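Side-chain contacts in ferritin heavy chain (PDB 1Z6O), which takes up and oxidises ferrous iron so that the 24-chain ferritin shell can store it in a soluble, non-toxic form: residues R19-S24 and F136-L141; N23-Q28 and I75-M80; P54-L59 and E107-A112; A164-K169 and F180-K185. All blocks are in the same frame, centred on the assembly; numbering follows the deposited sequence.

Interaction 1. Residues R19-S24 and F136-L141; sequences RSCRNS and FNDYHL
Cys21 and Leu141 meet through one sulfur and one methyl group, SG lying 3.4 Å from CD2, a tight approach that carries most of this small contact. Both side chains start toward the opposite segment. Cys21 extends with SG anti to its own N (chi1 177°), and from there the sulfur reaches across to Leu141 while closing a disulfide with Cys130, a bond that ties it to helix 105-132. Leu141 also has CG trans to the backbone nitrogen, and its second torsion brings the CD2 branch up against the sulfur. The carboxylate of Asp138 is farther off, with OD2 4.4 Å from Cys21 SG, and stands just before helix 139-168. As the N-cap residue it accepts from the backbone of its own segment: Leu141 N reaches Asp138 OD1 in a nearly straight (164°) but weak bond of 3.3 Å. The same OD1 is in a salt bridge with Arg81, so the buried acid has a charged partner. Its other oxygen, OD2, lies in the plane of the Phe136 ring, at the edge. Asp138 is also the centre of an inverse gamma turn just ahead of the helix. Away from the sulfur the contact is loose: Arg19 and Ser20 lie on the solvent side of their helix turn and do not touch the other segment. As whole helices, 19-47 and 139-168 run broadly in the same direction, with Cys130 of helix 105-132 and Tyr77 of helix 54-80 packed against Leu141.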
loop_
_atom_site.group_PDB
_atom_site.type_symbol
_atom_site.label_atom_id
_atom_site.label_comp_id
_atom_site.label_asym_id
_atom_site.label_seq_id
_atom_site.Cartn_x
_atom_site.Cartn_y
_atom_site.Cartn_z
ATOM N N ARG M 19 -27.063 35.465 -45.962
ATOM C CA ARG M 19 -25.884 35.831 -46.731
ATOM C C ARG M 19 -24.911 36.857 -46.181
ATOM O O ARG M 19 -23.700 36.640 -46.210
ATOM C CB ARG M 19 -26.318 36.250 -48.148
ATOM C CG ARG M 19 -25.188 36.804 -49.015
ATOM C CD ARG M 19 -25.566 36.789 -50.500
ATOM N NE ARG M 19 -25.319 35.472 -51.092
ATOM C CZ ARG M 19 -24.119 35.030 -51.476
ATOM N NH1 ARG M 19 -23.041 35.799 -51.347
ATOM N NH2 ARG M 19 -23.993 33.806 -51.974
ATOM N N SER M 20 -25.409 37.984 -45.698
ATOM C CA SER M 20 -24.495 39.000 -45.201
ATOM C C SER M 20 -23.670 38.464 -44.017
ATOM O O SER M 20 -22.454 38.652 -43.939
ATOM C CB SER M 20 -25.286 40.243 -44.792
ATOM O OG SER M 20 -24.428 41.189 -44.184
ATOM N N CYS M 21 -24.344 37.793 -43.100
ATOM C CA CYS M 21 -23.680 37.218 -41.932
ATOM C C CYS M 21 -22.685 36.132 -42.376
ATOM O O CYS M 21 -21.532 36.106 -41.942
ATOM C CB CYS M 21 -24.748 36.642 -41.001
ATOM S SG CYS M 21 -24.101 35.805 -39.521
ATOM N N ARG M 22 -23.120 35.245 -43.264
ATOM C CA ARG M 22 -22.240 34.188 -43.732
ATOM C C ARG M 22 -21.008 34.756 -44.438
ATOM O O ARG M 22 -19.894 34.285 -44.225
ATOM C CB ARG M 22 -22.997 33.237 -44.664
ATOM C CG ARG M 22 -22.205 31.986 -45.019
ATOM C CD ARG M 22 -23.067 30.974 -45.774
ATOM N NE ARG M 22 -23.614 31.561 -46.992
ATOM C CZ ARG M 22 -24.901 31.827 -47.189
ATOM N NH1 ARG M 22 -25.801 31.550 -46.251
ATOM N NH2 ARG M 22 -25.287 32.403 -48.320
ATOM N N ASN M 23 -21.194 35.778 -45.272
ATOM C CA ASN M 23 -20.048 36.362 -45.957
ATOM C C ASN M 23 -19.086 37.032 -44.979
ATOM O O ASN M 23 -17.874 36.987 -45.181
ATOM C CB ASN M 23 -20.502 37.359 -47.039
ATOM C CG ASN M 23 -21.079 36.653 -48.267
ATOM O OD1 ASN M 23 -20.850 35.459 -48.468
ATOM N ND2 ASN M 23 -21.818 37.387 -49.088
ATOM N N SER M 24 -19.607 37.666 -43.930
ATOM C CA SER M 24 -18.722 38.292 -42.944
ATOM C C SER M 24 -17.924 37.215 -42.206
ATOM O O SER M 24 -16.763 37.428 -41.867
ATOM C CB SER M 24 -19.516 39.115 -41.913
ATOM O OG SER M 24 -20.054 40.267 -42.519
ATOM N N PHE M 136 -33.091 38.612 -40.618
ATOM C CA PHE M 136 -32.772 37.529 -39.683
ATOM C C PHE M 136 -31.685 37.950 -38.699
ATOM O O PHE M 136 -30.552 38.204 -39.097
ATOM C CB PHE M 136 -32.279 36.318 -40.496
ATOM C CG PHE M 136 -32.124 35.044 -39.696
ATOM C CD1 PHE M 136 -33.213 34.199 -39.485
ATOM C CD2 PHE M 136 -30.877 34.678 -39.181
ATOM C CE1 PHE M 136 -33.069 32.994 -38.772
ATOM C CE2 PHE M 136 -30.715 33.478 -38.465
ATOM C CZ PHE M 136 -31.814 32.633 -38.259
ATOM N N ASN M 137 -32.046 38.042 -37.426
ATOM C CA ASN M 137 -31.095 38.393 -36.371
ATOM C C ASN M 137 -30.542 37.030 -35.924
ATOM O O ASN M 137 -31.276 36.221 -35.353
ATOM C CB ASN M 137 -31.844 39.063 -35.210
ATOM C CG ASN M 137 -30.921 39.469 -34.067
ATOM O OD1 ASN M 137 -29.863 38.860 -33.854
ATOM N ND2 ASN M 137 -31.327 40.487 -33.311
ATOM N N ASP M 138 -29.271 36.757 -36.191
ATOM C CA ASP M 138 -28.725 35.451 -35.813
ATOM C C ASP M 138 -28.281 35.459 -34.352
ATOM O O ASP M 138 -27.087 35.560 -34.047
ATOM C CB ASP M 138 -27.553 35.093 -36.721
ATOM C CG ASP M 138 -27.371 33.593 -36.845
ATOM O OD1 ASP M 138 -27.376 32.906 -35.791
ATOM O OD2 ASP M 138 -27.239 33.104 -37.986
ATOM N N TYR M 139 -29.249 35.328 -33.447
ATOM C CA TYR M 139 -28.963 35.391 -32.016
ATOM C C TYR M 139 -27.828 34.494 -31.538
ATOM O O TYR M 139 -26.952 34.929 -30.790
ATOM C CB TYR M 139 -30.214 35.032 -31.203
ATOM C CG TYR M 139 -31.405 35.925 -31.488
ATOM C CD1 TYR M 139 -32.527 35.427 -32.150
ATOM C CD2 TYR M 139 -31.409 37.260 -31.084
ATOM C CE1 TYR M 139 -33.636 36.239 -32.402
ATOM C CE2 TYR M 139 -32.517 38.086 -31.332
ATOM C CZ TYR M 139 -33.622 37.561 -31.989
ATOM O OH TYR M 139 -34.725 38.350 -32.210
ATOM N N HIS M 140 -27.861 33.237 -31.956
ATOM C CA HIS M 140 -26.861 32.296 -31.489
ATOM C C HIS M 140 -25.440 32.599 -31.938
ATOM O O HIS M 140 -24.510 32.537 -31.129
ATOM C CB HIS M 140 -27.246 30.871 -31.881
ATOM C CG HIS M 140 -26.330 29.837 -31.302
ATOM N ND1 HIS M 140 -25.298 29.271 -32.021
ATOM C CD2 HIS M 140 -26.253 29.313 -30.053
ATOM C CE1 HIS M 140 -24.624 28.440 -31.241
ATOM N NE2 HIS M 140 -25.181 28.448 -30.041
ATOM N N LEU M 141 -25.252 32.931 -33.210
ATOM C CA LEU M 141 -23.899 33.237 -33.672
ATOM C C LEU M 141 -23.394 34.523 -33.023
ATOM O O LEU M 141 -22.233 34.612 -32.637
ATOM C CB LEU M 141 -23.851 33.355 -35.209
ATOM C CG LEU M 141 -22.489 33.775 -35.812
ATOM C CD1 LEU M 141 -21.351 32.892 -35.279
ATOM C CD2 LEU M 141 -22.573 33.673 -37.346
#

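Interaction 2. Residues N23-Q28 and I75-M80; sequences NSMRQQ and IEYLLM
Met25 makes the close apolar contacts from helix 19-47, packing against both Leu78 and Tyr77. Met25 CB lies 4.0 Å from Leu78 CD2, and its terminal methyl CE returns to the same branch at 4.1 Å, so one leucine methyl is touched at both the root and the end of the methionine. The thioether can do this because it is folded: CG stands opposite the carbonyl carbon, and further bends at chi2 (-77°) and chi3 (-79°) swing CE back toward helix 54-80. The two side chains pass alongside each other in opposite senses. Tyr77 is met differently. Met25 CE comes to Tyr77 CD2 at 4.1 Å, approaching the ring obliquely, and the two side chains lie roughly perpendicular. It is the methyl, with the sulfur set farther back, that makes this touch. Polar interactions lie around the apolar patch. The phenol OH of Tyr77 is bonded to His140 ND1 and also to Arg81 NH1, which fixes the outer end of the ring. One turn beyond Met25, Gln28 bonds through NE2 to Glu32, an iron ligand, and through OE1 to Ser122, and so serves as a second-shell residue of the metal site. The backbones are nearest at Met25 and Leu78, whose CA atoms are 8.2 Å apart. Two antiparallel helices joined by a short loop and meeting through interior apolar side chains form one hairpin of the ferritin four-helix bundle, here some 12 Å from the bound iron(III) ion, measured from the Met25 side chain.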
loop_
_atom_site.group_PDB
_atom_site.type_symbol
_atom_site.label_atom_id
_atom_site.label_comp_id
_atom_site.label_asym_id
_atom_site.label_seq_id
_atom_site.Cartn_x
_atom_site.Cartn_y
_atom_site.Cartn_z
ATOM N N ASN M 23 -21.194 35.778 -45.272
ATOM C CA ASN M 23 -20.048 36.362 -45.957
ATOM C C ASN M 23 -19.086 37.032 -44.979
ATOM O O ASN M 23 -17.874 36.987 -45.181
ATOM C CB ASN M 23 -20.502 37.359 -47.039
ATOM C CG ASN M 23 -21.079 36.653 -48.267
ATOM O OD1 ASN M 23 -20.850 35.459 -48.468
ATOM N ND2 ASN M 23 -21.818 37.387 -49.088
ATOM N N SER M 24 -19.607 37.666 -43.930
ATOM C CA SER M 24 -18.722 38.292 -42.944
ATOM C C SER M 24 -17.924 37.215 -42.206
ATOM O O SER M 24 -16.763 37.428 -41.867
ATOM C CB SER M 24 -19.516 39.115 -41.913
ATOM O OG SER M 24 -20.054 40.267 -42.519
ATOM N N MET M 25 -18.550 36.068 -41.949
ATOM C CA MET M 25 -17.851 34.966 -41.280
ATOM C C MET M 25 -16.739 34.428 -42.187
ATOM O O MET M 25 -15.641 34.129 -41.716
ATOM C CB MET M 25 -18.827 33.827 -40.953
ATOM C CG MET M 25 -19.720 34.115 -39.757
ATOM S SD MET M 25 -18.791 33.906 -38.193
ATOM C CE MET M 25 -18.826 32.081 -38.056
ATOM N N ARG M 26 -17.020 34.294 -43.485
ATOM C CA ARG M 26 -16.011 33.795 -44.425
ATOM C C ARG M 26 -14.811 34.743 -44.468
ATOM O O ARG M 26 -13.653 34.311 -44.538
ATOM C CB ARG M 26 -16.614 33.640 -45.838
ATOM C CG ARG M 26 -17.689 32.528 -45.945
ATOM C CD ARG M 26 -18.316 32.498 -47.361
ATOM N NE ARG M 26 -17.280 32.219 -48.354
ATOM C CZ ARG M 26 -16.964 31.003 -48.787
ATOM N NH1 ARG M 26 -17.616 29.939 -48.338
ATOM N NH2 ARG M 26 -15.961 30.846 -49.636
ATOM N N GLN M 27 -15.086 36.041 -44.430
ATOM C CA GLN M 27 -14.012 37.023 -44.446
ATOM C C GLN M 27 -13.212 36.936 -43.136
ATOM O O GLN M 27 -11.990 37.083 -43.133
ATOM C CB GLN M 27 -14.592 38.431 -44.616
ATOM C CG GLN M 27 -13.545 39.523 -44.694
ATOM C CD GLN M 27 -14.127 40.848 -45.171
ATOM O OE1 GLN M 27 -14.769 40.913 -46.226
ATOM N NE2 GLN M 27 -13.906 41.909 -44.398
ATOM N N GLN M 28 -13.897 36.697 -42.023
ATOM C CA GLN M 28 -13.202 36.589 -40.734
ATOM C C GLN M 28 -12.272 35.369 -40.728
ATOM O O GLN M 28 -11.178 35.412 -40.165
ATOM C CB GLN M 28 -14.214 36.465 -39.584
ATOM C CG GLN M 28 -13.572 36.576 -38.189
ATOM C CD GLN M 28 -12.907 37.929 -37.993
ATOM O OE1 GLN M 28 -13.450 38.948 -38.398
ATOM N NE2 GLN M 28 -11.730 37.945 -37.366
ATOM N N ILE M 75 -14.899 27.900 -38.901
ATOM C CA ILE M 75 -15.282 26.943 -39.939
ATOM C C ILE M 75 -16.229 25.892 -39.335
ATOM O O ILE M 75 -17.249 25.543 -39.942
ATOM C CB ILE M 75 -14.032 26.237 -40.534
ATOM C CG1 ILE M 75 -13.235 27.244 -41.377
ATOM C CG2 ILE M 75 -14.456 25.015 -41.380
ATOM C CD1 ILE M 75 -11.828 26.753 -41.764
ATOM N N GLU M 76 -15.900 25.382 -38.148
ATOM C CA GLU M 76 -16.767 24.386 -37.504
ATOM C C GLU M 76 -18.154 24.959 -37.225
ATOM O O GLU M 76 -19.149 24.240 -37.289
ATOM C CB GLU M 76 -16.162 23.895 -36.177
ATOM C CG GLU M 76 -14.889 23.066 -36.343
ATOM C CD GLU M 76 -15.158 21.657 -36.852
ATOM O OE1 GLU M 76 -14.216 21.031 -37.385
ATOM O OE2 GLU M 76 -16.302 21.163 -36.709
ATOM N N TYR M 77 -18.226 26.244 -36.887
ATOM C CA TYR M 77 -19.532 26.847 -36.614
ATOM C C TYR M 77 -20.371 26.825 -37.906
ATOM O O TYR M 77 -21.539 26.436 -37.896
ATOM C CB TYR M 77 -19.374 28.301 -36.123
ATOM C CG TYR M 77 -20.699 28.877 -35.677
ATOM C CD1 TYR M 77 -21.104 28.781 -34.344
ATOM C CD2 TYR M 77 -21.608 29.388 -36.610
ATOM C CE1 TYR M 77 -22.392 29.168 -33.949
ATOM C CE2 TYR M 77 -22.900 29.776 -36.229
ATOM C CZ TYR M 77 -23.283 29.654 -34.899
ATOM O OH TYR M 77 -24.574 29.956 -34.521
ATOM N N LEU M 78 -19.781 27.249 -39.019
ATOM C CA LEU M 78 -20.517 27.240 -40.288
ATOM C C LEU M 78 -20.989 25.819 -40.635
ATOM O O LEU M 78 -22.119 25.624 -41.086
ATOM C CB LEU M 78 -19.635 27.784 -41.428
ATOM C CG LEU M 78 -19.238 29.271 -41.326
ATOM C CD1 LEU M 78 -18.403 29.662 -42.546
ATOM C CD2 LEU M 78 -20.494 30.148 -41.247
ATOM N N LEU M 79 -20.127 24.827 -40.428
ATOM C CA LEU M 79 -20.490 23.440 -40.738
ATOM C C LEU M 79 -21.663 22.980 -39.874
ATOM O O LEU M 79 -22.564 22.284 -40.352
ATOM C CB LEU M 79 -19.288 22.505 -40.511
ATOM C CG LEU M 79 -18.114 22.659 -41.497
ATOM C CD1 LEU M 79 -16.869 21.955 -40.929
ATOM C CD2 LEU M 79 -18.504 22.060 -42.868
ATOM N N MET M 80 -21.647 23.358 -38.597
ATOM C CA MET M 80 -22.726 22.975 -37.686
ATOM C C MET M 80 -24.069 23.554 -38.149
ATOM O O MET M 80 -25.114 22.921 -37.978
ATOM C CB MET M 80 -22.431 23.470 -36.257
ATOM C CG MET M 80 -23.633 23.322 -35.307
ATOM S SD MET M 80 -23.353 24.009 -33.651
ATOM C CE MET M 80 -23.448 25.815 -34.057
#

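Interaction 3. Residues P54-L59 and E107-A112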
loop_
_atom_site.group_PDB
_atom_site.type_symbol
_atom_site.label_atom_id
_atom_site.label_comp_id
_atom_site.label_asym_id
_atom_site.label_seq_id
_atom_site.Cartn_x
_atom_site.Cartn_y
_atom_site.Cartn_z
ATOM N N PRO M 54 14.480 33.402 -27.822
ATOM C CA PRO M 54 13.624 32.206 -27.813
ATOM C C PRO M 54 12.293 32.364 -27.091
ATOM O O PRO M 54 11.317 31.687 -27.432
ATOM C CB PRO M 54 14.525 31.130 -27.182
ATOM C CG PRO M 54 15.429 31.945 -26.260
ATOM C CD PRO M 54 15.761 33.147 -27.129
ATOM N N GLY M 55 12.252 33.243 -26.094
ATOM C CA GLY M 55 11.008 33.480 -25.374
ATOM C C GLY M 55 10.002 34.137 -26.310
ATOM O O GLY M 55 8.839 33.724 -26.382
ATOM N N PHE M 56 10.439 35.169 -27.026
ATOM C CA PHE M 56 9.557 35.838 -27.988
ATOM C C PHE M 56 9.205 34.892 -29.132
ATOM O O PHE M 56 8.072 34.881 -29.601
ATOM C CB PHE M 56 10.221 37.091 -28.573
ATOM C CG PHE M 56 10.116 38.297 -27.682
ATOM C CD1 PHE M 56 11.152 38.641 -26.823
ATOM C CD2 PHE M 56 8.964 39.079 -27.694
ATOM C CE1 PHE M 56 11.043 39.761 -25.979
ATOM C CE2 PHE M 56 8.844 40.198 -26.859
ATOM C CZ PHE M 56 9.885 40.537 -26.004
ATOM N N ALA M 57 10.174 34.103 -29.594
ATOM C CA ALA M 57 9.893 33.172 -30.690
ATOM C C ALA M 57 8.763 32.224 -30.301
ATOM O O ALA M 57 7.819 32.030 -31.065
ATOM C CB ALA M 57 11.152 32.364 -31.052
ATOM N N GLN M 58 8.858 31.637 -29.112
ATOM C CA GLN M 58 7.839 30.697 -28.647
ATOM C C GLN M 58 6.490 31.396 -28.465
ATOM O O GLN M 58 5.438 30.824 -28.781
ATOM C CB GLN M 58 8.280 30.066 -27.321
ATOM C CG GLN M 58 7.336 29.004 -26.760
ATOM C CD GLN M 58 7.697 28.619 -25.314
ATOM O OE1 GLN M 58 7.345 29.320 -24.360
ATOM N NE2 GLN M 58 8.421 27.516 -25.159
ATOM N N LEU M 59 6.518 32.616 -27.931
ATOM C CA LEU M 59 5.288 33.384 -27.729
ATOM C C LEU M 59 4.548 33.539 -29.059
ATOM O O LEU M 59 3.337 33.334 -29.141
ATOM C CB LEU M 59 5.610 34.788 -27.189
ATOM C CG LEU M 59 4.422 35.750 -26.985
ATOM C CD1 LEU M 59 3.595 35.280 -25.783
ATOM C CD2 LEU M 59 4.931 37.180 -26.737
ATOM N N GLU M 107 8.685 46.521 -30.676
ATOM C CA GLU M 107 8.012 46.723 -31.963
ATOM C C GLU M 107 7.117 45.543 -32.308
ATOM O O GLU M 107 6.020 45.726 -32.843
ATOM C CB GLU M 107 9.013 46.906 -33.118
ATOM C CG GLU M 107 9.638 48.284 -33.229
ATOM C CD GLU M 107 10.086 48.623 -34.670
ATOM O OE1 GLU M 107 10.227 47.703 -35.534
ATOM O OE2 GLU M 107 10.302 49.829 -34.938
ATOM N N ALA M 108 7.580 44.328 -32.023
ATOM C CA ALA M 108 6.765 43.149 -32.329
ATOM C C ALA M 108 5.529 43.091 -31.437
ATOM O O ALA M 108 4.438 42.761 -31.908
ATOM C CB ALA M 108 7.599 41.864 -32.175
ATOM N N LEU M 109 5.685 43.395 -30.149
ATOM C CA LEU M 109 4.527 43.376 -29.245
ATOM C C LEU M 109 3.505 44.440 -29.655
ATOM O O LEU M 109 2.293 44.200 -29.608
ATOM C CB LEU M 109 4.966 43.617 -27.792
ATOM C CG LEU M 109 5.737 42.464 -27.133
ATOM C CD1 LEU M 109 6.359 42.943 -25.817
ATOM C CD2 LEU M 109 4.786 41.277 -26.886
ATOM N N GLU M 110 3.983 45.619 -30.053
ATOM C CA GLU M 110 3.067 46.684 -30.470
ATOM C C GLU M 110 2.374 46.323 -31.775
ATOM O O GLU M 110 1.206 46.659 -31.983
ATOM C CB GLU M 110 3.818 48.016 -30.616
ATOM C CG GLU M 110 4.300 48.568 -29.261
ATOM C CD GLU M 110 4.917 49.966 -29.378
ATOM O OE1 GLU M 110 5.392 50.322 -30.473
ATOM O OE2 GLU M 110 4.949 50.703 -28.373
ATOM N N HIS M 111 3.095 45.650 -32.664
ATOM C CA HIS M 111 2.493 45.226 -33.926
ATOM C C HIS M 111 1.428 44.159 -33.596
ATOM O O HIS M 111 0.319 44.193 -34.129
ATOM C CB HIS M 111 3.567 44.630 -34.858
ATOM C CG HIS M 111 3.035 44.194 -36.192
ATOM N ND1 HIS M 111 3.790 43.482 -37.097
ATOM C CD2 HIS M 111 1.821 44.361 -36.768
ATOM C CE1 HIS M 111 3.065 43.227 -38.172
ATOM N NE2 HIS M 111 1.867 43.749 -37.999
ATOM N N ALA M 112 1.757 43.210 -32.716
ATOM C CA ALA M 112 0.778 42.179 -32.339
ATOM C C ALA M 112 -0.469 42.828 -31.715
ATOM O O ALA M 112 -1.600 42.432 -32.004
ATOM C CB ALA M 112 1.393 41.191 -31.339
#
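The two helical segments run in broadly the same direction and come nearest at Phe56 and Ala108, whose CA atoms are 8.9 Å apart, so long side chains have to bridge the interval. Leu109 does so from helix 105-132. Its CB leaves to one side of the opposite segment, but the isopropyl end turns back and meets the rim of the Phe56 ring. There Phe56 CE2 is the point of contact, 3.8 Å from Leu109 CD1 and 3.9 Å from Leu109 CG, and the CG atom lies in the ring plane. The leucine thus abuts the edge of the phenyl group and stays off its faces, the two side chains standing roughly at right angles. The other branch, Leu109 CD2, meets Leu59 CD2 methyl to methyl at 4.1 Å. Leu59 arrives with CG trans to its N (chi1 177°), one helical turn on from Phe56. Leu160 of helix 139-168 also packs on Leu109, and the ring of Phe46, from helix 19-47, meets that of Phe56. With carbon atoms alone in touch across the segments, cohesion rests on dispersion and exclusion of water, and the fit is set by shape, without directional bonds.

Interaction 4. Residues A164-K169 and F180-K185; sequences ASTLKK and FIFDKK
Phe182 belongs to the short fifth helix of the ferritin fold, which follows the four-helix bundle and here packs back on the end of helix 139-168. Its ring lies against Leu167, with the leucine on a face. Leu167 CB sits 4.2 Å from the Phe182 ring centroid and only 9° off the normal, a CH-pi contact almost exactly over the centre. From that position the side chain carries on toward the base of the phenylalanine, where Leu167 CD1 comes within 3.8 Å of Phe182 CB and 3.9 Å of its CG. Leucine therefore grips both the ring and its stem. Thr166 approaches from another direction: its methyl CG2 lies at the ring edge, near the plane, 4.0 Å from Phe182 CE1. Phe182 reaches both partners because CG is anti to its N (chi1 -172°), which extends the ring toward the facing helix. The threonine hydroxyl is turned to other partners, Gly162 O and Asn68 of a neighbouring ferritin light chain, which leaves the methyl for the ring. The backbones approach closely, with the CA atoms of Leu167 and Phe182 7.1 Å apart. Beside the apolar contact, Asp183 OD1 takes the backbone N-H of Phe56, tying the fifth helix to the start of helix 54-80, while Asp183 OD2 receives Lys184 NZ at 2.8 Å on its anti lone pair, within a salt bridge.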
loop_
_atom_site.group_PDB
_atom_site.type_symbol
_atom_site.label_atom_id
_atom_site.label_comp_id
_atom_site.label_asym_id
_atom_site.label_seq_id
_atom_site.Cartn_x
_atom_site.Cartn_y
_atom_site.Cartn_z
ATOM N N ALA M 164 3.990 45.123 -23.549
ATOM C CA ALA M 164 4.611 46.231 -24.272
ATOM C C ALA M 164 4.986 47.368 -23.320
ATOM O O ALA M 164 6.083 47.911 -23.424
ATOM C CB ALA M 164 3.666 46.752 -25.368
ATOM N N SER M 165 4.090 47.737 -22.401
ATOM C CA SER M 165 4.401 48.818 -21.453
ATOM C C SER M 165 5.600 48.464 -20.586
ATOM O O SER M 165 6.506 49.270 -20.401
ATOM C CB SER M 165 3.223 49.117 -20.502
ATOM O OG SER M 165 2.122 49.660 -21.202
ATOM N N THR M 166 5.586 47.259 -20.033
ATOM C CA THR M 166 6.670 46.817 -19.157
ATOM C C THR M 166 8.022 46.826 -19.862
ATOM O O THR M 166 9.004 47.354 -19.338
ATOM C CB THR M 166 6.382 45.399 -18.623
ATOM O OG1 THR M 166 5.233 45.458 -17.770
ATOM C CG2 THR M 166 7.580 44.847 -17.829
ATOM N N LEU M 167 8.075 46.256 -21.058
ATOM C CA LEU M 167 9.343 46.207 -21.778
ATOM C C LEU M 167 9.767 47.577 -22.307
ATOM O O LEU M 167 10.944 47.930 -22.250
ATOM C CB LEU M 167 9.258 45.208 -22.940
ATOM C CG LEU M 167 10.555 44.978 -23.732
ATOM C CD1 LEU M 167 11.671 44.466 -22.803
ATOM C CD2 LEU M 167 10.281 43.969 -24.850
ATOM N N LYS M 168 8.813 48.366 -22.789
ATOM C CA LYS M 168 9.167 49.671 -23.344
ATOM C C LYS M 168 9.814 50.593 -22.314
ATOM O O LYS M 168 10.681 51.389 -22.660
ATOM C CB LYS M 168 7.941 50.348 -23.973
ATOM C CG LYS M 168 8.305 51.462 -24.965
ATOM C CD LYS M 168 7.099 51.853 -25.828
ATOM C CE LYS M 168 7.510 52.753 -27.002
ATOM N NZ LYS M 168 6.335 53.000 -27.903
ATOM N N LYS M 169 9.417 50.482 -21.049
ATOM C CA LYS M 169 10.024 51.314 -20.005
ATOM C C LYS M 169 11.512 51.044 -19.858
ATOM O O LYS M 169 12.255 51.889 -19.371
ATOM C CB LYS M 169 9.373 51.051 -18.649
ATOM C CG LYS M 169 7.962 51.550 -18.547
ATOM C CD LYS M 169 7.343 51.057 -17.250
ATOM C CE LYS M 169 5.834 51.189 -17.310
ATOM N NZ LYS M 169 5.208 50.402 -16.230
ATOM N N PHE M 180 16.741 40.933 -22.739
ATOM C CA PHE M 180 17.248 39.598 -22.435
ATOM C C PHE M 180 16.498 38.986 -21.245
ATOM O O PHE M 180 16.046 37.839 -21.301
ATOM C CB PHE M 180 18.747 39.654 -22.103
ATOM C CG PHE M 180 19.325 38.318 -21.707
ATOM C CD1 PHE M 180 19.790 37.428 -22.679
ATOM C CD2 PHE M 180 19.387 37.944 -20.365
ATOM C CE1 PHE M 180 20.313 36.178 -22.315
ATOM C CE2 PHE M 180 19.911 36.690 -19.984
ATOM C CZ PHE M 180 20.374 35.808 -20.965
ATOM N N ILE M 181 16.374 39.749 -20.161
ATOM C CA ILE M 181 15.689 39.257 -18.969
ATOM C C ILE M 181 14.203 39.013 -19.247
ATOM O O ILE M 181 13.644 37.985 -18.857
ATOM C CB ILE M 181 15.838 40.269 -17.802
ATOM C CG1 ILE M 181 17.305 40.295 -17.339
ATOM C CG2 ILE M 181 14.907 39.885 -16.629
ATOM C CD1 ILE M 181 17.615 41.430 -16.357
ATOM N N PHE M 182 13.566 39.965 -19.918
ATOM C CA PHE M 182 12.142 39.852 -20.242
ATOM C C PHE M 182 11.893 38.598 -21.090
ATOM O O PHE M 182 10.923 37.858 -20.875
ATOM C CB PHE M 182 11.704 41.104 -21.011
ATOM C CG PHE M 182 10.214 41.199 -21.232
ATOM C CD1 PHE M 182 9.401 41.860 -20.310
ATOM C CD2 PHE M 182 9.631 40.638 -22.365
ATOM C CE1 PHE M 182 8.011 41.964 -20.520
ATOM C CE2 PHE M 182 8.241 40.734 -22.588
ATOM C CZ PHE M 182 7.436 41.399 -21.663
ATOM N N ASP M 183 12.781 38.362 -22.050
ATOM C CA ASP M 183 12.687 37.202 -22.941
ATOM C C ASP M 183 12.751 35.897 -22.148
ATOM O O ASP M 183 11.981 34.971 -22.405
ATOM C CB ASP M 183 13.837 37.234 -23.965
ATOM C CG ASP M 183 13.816 36.038 -24.920
ATOM O OD1 ASP M 183 12.898 35.971 -25.763
ATOM O OD2 ASP M 183 14.712 35.165 -24.826
ATOM N N LYS M 184 13.664 35.807 -21.181
ATOM C CA LYS M 184 13.758 34.576 -20.403
ATOM C C LYS M 184 12.536 34.415 -19.499
ATOM O O LYS M 184 12.091 33.292 -19.250
ATOM C CB LYS M 184 15.069 34.542 -19.600
ATOM C CG LYS M 184 16.309 34.647 -20.499
ATOM C CD LYS M 184 16.228 33.668 -21.675
ATOM C CE LYS M 184 17.290 33.949 -22.742
ATOM N NZ LYS M 184 17.090 35.285 -23.392
ATOM N N LYS M 185 11.987 35.526 -19.011
ATOM C CA LYS M 185 10.771 35.454 -18.188
ATOM C C LYS M 185 9.627 34.864 -19.035
ATOM O O LYS M 185 8.761 34.170 -18.510
ATOM C CB LYS M 185 10.348 36.839 -17.694
ATOM C CG LYS M 185 11.293 37.489 -16.703
ATOM C CD LYS M 185 11.107 36.923 -15.330
ATOM C CE LYS M 185 11.876 37.733 -14.292
ATOM N NZ LYS M 185 11.525 37.224 -12.930
#

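In the fold
From the N terminus, helix 19-47 opens interactions 1 and 2 together, the two sharing Asn23 and Ser24. Interaction 2 closes first, where helix 54-80 returns alongside. Interaction 3 begins earlier on that same helix and closes in helix 105-132, so it crosses interaction 2 along the chain. Interaction 3 is nested inside the long loop that interaction 1 closes at the start of helix 139-168. Interaction 4 follows in series, folding helix 175-186 back on the far end of that helix. Interactions 1 and 2 touch at one end of the bundle, and 3 and 4 touch at the other, where Glu110 OE2 and Lys168 NZ are 2.7 Å apart in a salt bridge.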